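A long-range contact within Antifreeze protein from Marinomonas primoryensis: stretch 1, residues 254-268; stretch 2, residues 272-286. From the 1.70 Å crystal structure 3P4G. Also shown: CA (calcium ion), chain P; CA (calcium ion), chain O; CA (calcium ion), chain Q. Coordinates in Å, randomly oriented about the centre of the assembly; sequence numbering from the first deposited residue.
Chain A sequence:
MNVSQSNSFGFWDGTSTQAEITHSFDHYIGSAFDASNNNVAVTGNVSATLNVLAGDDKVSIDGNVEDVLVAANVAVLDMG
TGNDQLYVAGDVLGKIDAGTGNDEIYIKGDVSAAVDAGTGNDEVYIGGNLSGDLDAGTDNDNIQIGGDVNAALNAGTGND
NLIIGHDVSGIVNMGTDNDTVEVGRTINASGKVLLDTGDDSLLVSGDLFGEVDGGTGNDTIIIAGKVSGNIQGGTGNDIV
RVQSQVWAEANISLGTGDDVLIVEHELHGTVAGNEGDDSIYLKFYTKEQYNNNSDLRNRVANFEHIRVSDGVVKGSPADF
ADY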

# COMPACT_ATOMS: atom_id res chain seq x y z
N LEU A 254 -18.56 6.70 -3.73
CA LEU A 254 -18.12 7.21 -2.44
C LEU A 254 -18.66 6.43 -1.25
O LEU A 254 -18.14 6.55 -0.13
CB LEU A 254 -18.44 8.70 -2.29
CG LEU A 254 -17.77 9.57 -3.37
CD1 LEU A 254 -18.02 11.10 -3.17
CD2 LEU A 254 -16.25 9.29 -3.50
N GLY A 255 -19.67 5.60 -1.53
CA GLY A 255 -20.18 4.73 -0.52
C GLY A 255 -21.18 5.45 0.40
O GLY A 255 -21.54 6.61 0.21
N THR A 256 -21.72 4.72 1.36
CA THR A 256 -22.53 5.37 2.37
C THR A 256 -21.61 6.37 3.12
O THR A 256 -20.38 6.33 2.98
CB THR A 256 -23.14 4.39 3.40
OG1 THR A 256 -22.11 3.84 4.23
CG2 THR A 256 -23.90 3.25 2.70
N GLY A 257 -22.24 7.20 3.93
CA GLY A 257 -21.57 8.29 4.65
C GLY A 257 -21.60 9.57 3.84
O GLY A 257 -21.99 9.58 2.66
N ASP A 258 -21.09 10.60 4.41
CA ASP A 258 -21.22 11.98 3.96
C ASP A 258 -19.97 12.32 3.18
O ASP A 258 -18.87 12.44 3.79
CB ASP A 258 -21.43 12.94 5.13
CG ASP A 258 -22.79 12.79 5.77
OD1 ASP A 258 -23.68 12.17 5.15
OD2 ASP A 258 -23.08 13.27 6.89
N ASP A 259 -19.76 12.10 1.86
CA ASP A 259 -18.46 12.05 1.19
C ASP A 259 -18.17 13.27 0.34
O ASP A 259 -19.10 13.98 -0.07
CB ASP A 259 -18.42 10.80 0.31
CG ASP A 259 -18.65 9.55 1.13
OD1 ASP A 259 -17.77 9.20 1.93
OD2 ASP A 259 -19.71 8.92 0.98
N VAL A 260 -16.89 13.49 0.04
CA VAL A 260 -16.49 14.60 -0.80
C VAL A 260 -15.66 14.04 -1.96
O VAL A 260 -14.75 13.21 -1.75
CB VAL A 260 -15.63 15.64 0.01
CG1 VAL A 260 -14.92 16.60 -0.96
CG2 VAL A 260 -16.56 16.35 1.06
N LEU A 261 -15.96 14.50 -3.18
CA LEU A 261 -15.12 14.18 -4.34
C LEU A 261 -14.63 15.48 -4.97
O LEU A 261 -15.41 16.34 -5.34
CB LEU A 261 -15.91 13.36 -5.37
CG LEU A 261 -15.15 13.12 -6.69
CD1 LEU A 261 -13.88 12.28 -6.44
CD2 LEU A 261 -16.10 12.31 -7.60
N ILE A 262 -13.33 15.63 -5.00
CA ILE A 262 -12.69 16.75 -5.70
C ILE A 262 -12.05 16.27 -6.97
O ILE A 262 -11.16 15.42 -6.95
CB ILE A 262 -11.66 17.45 -4.80
CG1 ILE A 262 -12.40 18.02 -3.58
CG2 ILE A 262 -10.99 18.68 -5.53
CD1 ILE A 262 -11.50 18.27 -2.51
N VAL A 263 -12.48 16.87 -8.08
CA VAL A 263 -11.96 16.47 -9.39
C VAL A 263 -11.33 17.69 -9.99
O VAL A 263 -12.02 18.68 -10.31
CB VAL A 263 -13.05 15.76 -10.26
CG1 VAL A 263 -14.38 16.22 -9.93
CG2 VAL A 263 -12.84 15.85 -11.73
N GLU A 264 -10.02 17.63 -10.20
CA GLU A 264 -9.31 18.83 -10.62
C GLU A 264 -9.20 19.01 -12.16
O GLU A 264 -8.74 20.05 -12.63
CB GLU A 264 -7.92 18.87 -9.99
CG GLU A 264 -7.95 18.86 -8.46
CD GLU A 264 -6.55 19.03 -7.84
OE1 GLU A 264 -5.57 19.25 -8.56
OE2 GLU A 264 -6.43 18.94 -6.59
N HIS A 265 -9.57 17.98 -12.93
CA HIS A 265 -9.37 17.98 -14.38
C HIS A 265 -10.65 17.45 -15.08
O HIS A 265 -11.76 17.55 -14.52
CB HIS A 265 -8.05 17.21 -14.69
CG HIS A 265 -7.38 17.68 -15.94
ND1 HIS A 265 -7.82 17.33 -17.20
CD2 HIS A 265 -6.36 18.55 -16.13
CE1 HIS A 265 -7.07 17.95 -18.11
NE2 HIS A 265 -6.15 18.65 -17.49
N GLU A 266 -10.53 16.92 -16.29
CA GLU A 266 -11.67 16.39 -17.04
C GLU A 266 -12.35 15.27 -16.28
O GLU A 266 -11.69 14.46 -15.62
CB GLU A 266 -11.21 15.85 -18.41
CG GLU A 266 -10.78 16.94 -19.36
CD GLU A 266 -10.07 16.42 -20.59
OE1 GLU A 266 -10.38 15.31 -21.06
OE2 GLU A 266 -9.21 17.16 -21.08
N LEU A 267 -13.67 15.20 -16.41
CA LEU A 267 -14.44 14.15 -15.76
C LEU A 267 -15.34 13.45 -16.79
O LEU A 267 -16.41 13.98 -17.17
CB LEU A 267 -15.31 14.72 -14.59
CG LEU A 267 -16.13 13.65 -13.88
CD1 LEU A 267 -15.16 12.63 -13.16
CD2 LEU A 267 -17.08 14.30 -12.86
N HIS A 268 -14.87 12.30 -17.27
CA HIS A 268 -15.64 11.53 -18.25
C HIS A 268 -16.31 10.32 -17.64
O HIS A 268 -17.24 9.75 -18.26
CB HIS A 268 -14.77 11.12 -19.43
CG HIS A 268 -14.13 12.28 -20.11
ND1 HIS A 268 -14.81 13.11 -20.97
CD2 HIS A 268 -12.88 12.80 -20.00
CE1 HIS A 268 -14.01 14.07 -21.40
NE2 HIS A 268 -12.84 13.91 -20.82
N ALA A 272 -20.45 8.54 -8.21
CA ALA A 272 -21.63 8.39 -7.32
C ALA A 272 -21.32 8.78 -5.91
O ALA A 272 -20.33 8.33 -5.32
CB ALA A 272 -22.18 6.95 -7.37
N GLY A 273 -22.17 9.62 -5.35
CA GLY A 273 -22.09 9.95 -3.91
C GLY A 273 -22.61 8.78 -3.06
O GLY A 273 -22.15 8.60 -1.89
N ASN A 274 -23.53 8.00 -3.67
CA ASN A 274 -24.28 6.93 -3.00
C ASN A 274 -25.05 7.55 -1.81
O ASN A 274 -25.33 8.76 -1.83
CB ASN A 274 -23.33 5.79 -2.56
CG ASN A 274 -22.61 5.15 -3.75
OD1 ASN A 274 -21.41 5.09 -3.75
ND2 ASN A 274 -23.37 4.70 -4.78
N GLU A 275 -25.40 6.74 -0.81
CA GLU A 275 -26.19 7.27 0.31
C GLU A 275 -25.37 8.32 1.03
O GLU A 275 -24.16 8.23 1.04
CB GLU A 275 -26.53 6.15 1.32
CG GLU A 275 -27.40 5.02 0.73
CD GLU A 275 -26.62 3.88 -0.02
OE1 GLU A 275 -25.42 3.97 -0.41
OE2 GLU A 275 -27.27 2.84 -0.25
N GLY A 276 -26.07 9.26 1.67
CA GLY A 276 -25.41 10.26 2.53
C GLY A 276 -25.42 11.60 1.81
O GLY A 276 -25.95 11.76 0.67
N ASP A 277 -24.79 12.57 2.47
CA ASP A 277 -24.79 13.98 2.04
C ASP A 277 -23.48 14.22 1.34
O ASP A 277 -22.43 14.33 1.98
CB ASP A 277 -24.92 14.85 3.28
CG ASP A 277 -25.15 16.29 2.95
OD1 ASP A 277 -26.02 16.54 2.08
OD2 ASP A 277 -24.50 17.16 3.57
N ASP A 278 -23.52 14.17 0.02
CA ASP A 278 -22.31 14.09 -0.79
C ASP A 278 -22.07 15.37 -1.61
O ASP A 278 -23.02 15.97 -2.19
CB ASP A 278 -22.38 12.86 -1.68
CG ASP A 278 -22.55 11.57 -0.86
OD1 ASP A 278 -21.61 11.19 -0.11
OD2 ASP A 278 -23.64 10.97 -0.93
N SER A 279 -20.78 15.73 -1.71
CA SER A 279 -20.30 16.95 -2.36
C SER A 279 -19.29 16.66 -3.45
O SER A 279 -18.44 15.76 -3.30
CB SER A 279 -19.61 17.90 -1.35
OG SER A 279 -20.48 18.24 -0.26
N ILE A 280 -19.39 17.42 -4.51
CA ILE A 280 -18.42 17.27 -5.61
C ILE A 280 -17.95 18.66 -6.00
O ILE A 280 -18.76 19.58 -6.16
CB ILE A 280 -18.96 16.44 -6.82
CG1 ILE A 280 -17.83 16.15 -7.83
CG2 ILE A 280 -20.16 17.13 -7.57
CD1 ILE A 280 -18.26 15.31 -9.03
N TYR A 281 -16.64 18.79 -6.27
CA TYR A 281 -16.07 20.04 -6.72
C TYR A 281 -15.46 19.77 -8.09
O TYR A 281 -14.53 19.00 -8.20
CB TYR A 281 -14.97 20.47 -5.74
CG TYR A 281 -14.27 21.77 -6.07
CD1 TYR A 281 -14.89 22.77 -6.86
CD2 TYR A 281 -13.01 22.05 -5.52
CE1 TYR A 281 -14.26 23.96 -7.13
CE2 TYR A 281 -12.35 23.28 -5.81
CZ TYR A 281 -12.99 24.21 -6.60
OH TYR A 281 -12.37 25.43 -6.91
N LEU A 282 -16.02 20.41 -9.10
CA LEU A 282 -15.56 20.28 -10.49
C LEU A 282 -14.67 21.47 -10.78
O LEU A 282 -15.13 22.46 -11.37
CB LEU A 282 -16.76 20.28 -11.44
CG LEU A 282 -17.80 19.16 -11.22
CD1 LEU A 282 -19.07 19.36 -12.06
CD2 LEU A 282 -17.18 17.79 -11.56
N LYS A 283 -13.41 21.38 -10.38
CA LYS A 283 -12.53 22.56 -10.44
C LYS A 283 -12.21 22.94 -11.90
O LYS A 283 -11.89 24.10 -12.20
CB LYS A 283 -11.25 22.24 -9.69
CG LYS A 283 -10.22 23.37 -9.57
CD LYS A 283 -9.25 23.01 -8.42
CE LYS A 283 -8.67 24.28 -7.80
NZ LYS A 283 -7.62 24.91 -8.68
N PHE A 284 -12.33 21.98 -12.82
CA PHE A 284 -11.93 22.17 -14.23
C PHE A 284 -13.00 22.86 -15.10
O PHE A 284 -12.68 23.35 -16.19
CB PHE A 284 -11.55 20.81 -14.82
CG PHE A 284 -10.87 20.86 -16.19
CD1 PHE A 284 -9.52 21.13 -16.31
CD2 PHE A 284 -11.61 20.58 -17.36
CE1 PHE A 284 -8.89 21.13 -17.58
CE2 PHE A 284 -11.00 20.59 -18.63
CZ PHE A 284 -9.62 20.85 -18.71
N TYR A 285 -14.23 22.92 -14.61
CA TYR A 285 -15.36 23.41 -15.40
C TYR A 285 -15.97 24.64 -14.77
O TYR A 285 -16.24 24.66 -13.57
CB TYR A 285 -16.44 22.32 -15.47
CG TYR A 285 -15.96 21.04 -16.10
CD1 TYR A 285 -15.42 19.98 -15.31
CD2 TYR A 285 -16.05 20.87 -17.50
CE1 TYR A 285 -15.02 18.80 -15.90
CE2 TYR A 285 -15.63 19.71 -18.10
CZ TYR A 285 -15.10 18.68 -17.29
OH TYR A 285 -14.71 17.53 -17.89
N THR A 286 -16.18 25.67 -15.58
CA THR A 286 -16.89 26.86 -15.10
C THR A 286 -18.40 26.68 -15.29
O THR A 286 -18.82 25.79 -16.02
CB THR A 286 -16.42 28.14 -15.83
OG1 THR A 286 -16.60 27.99 -17.24
CG2 THR A 286 -14.93 28.42 -15.58
CA CA P . -22.01 8.94 0.37
CA CA O . -18.23 6.92 2.21
CA CA Q . -25.90 11.05 -1.56
O HOH W 1 -20.44 16.12 1.79
O HOH W 2 -13.32 19.13 -12.71
O HOH W 3 -25.44 10.96 -3.91
O HOH W 4 -28.06 9.87 -1.25

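The rule of this contact is repetition: most residues from Gly 273 to Phe 284 lie beside the residue nineteen positions earlier, and the two strands run parallel. Ala 272 opens the ladder, its O accepting from Leu 254 N at 2.9 Å. Gly 273 turns its carbonyl inward to the shared calcium of chain P, with O 2.3 Å from the ion. Asn 274 points toward stretch 1, and its OD1 accepts from Gly 255 N at 2.9 Å. Glu 275 O also binds this calcium, as do Gly 255 O, Gly 257 O, Asp 259 OD2 and Asp 278 OD1; three ligands come from each stretch, and the ion draws together oxygens that would otherwise repel. Gly 276 is a steric requirement: a CB there would point toward stretch 1 and collide with Gly 257 O.

Asp 277 N donates to Asp 258 OD1 at 2.9 Å. Asp 278 does double duty through OD1, which binds the calcium and accepts from Asp 259 N at 2.9 Å, while its OD2 binds the chain Q ion.

From Ser 279 the pairing becomes a regular parallel sheet. Ser 279 N donates to Asp 259 O (2.9 Å) and Ser 279 O accepts from Leu 261 N (2.8 Å); Tyr 281 repeats the pattern with Leu 261 O and Val 263 N. Side chains alternate: Ile 280 and Leu 282 pack with Leu 261, Val 263 and Leu 267, Leu 282 CD2 reaching Val 263 CG1 at 3.6 Å, whereas Tyr 281 meets Ile 262 on the other face.

Lys 283 N closes the ladder on Val 263 O at 3.0 Å. Phe 284 then stacks face-to-face on His 265, ring centroids 4.4 Å apart. Finally, the Tyr 285 side chain reaches back so that its OH, a phenol oxygen of stretch 2, accepts from the backbone Leu 267 N of stretch 1 at 2.9 Å.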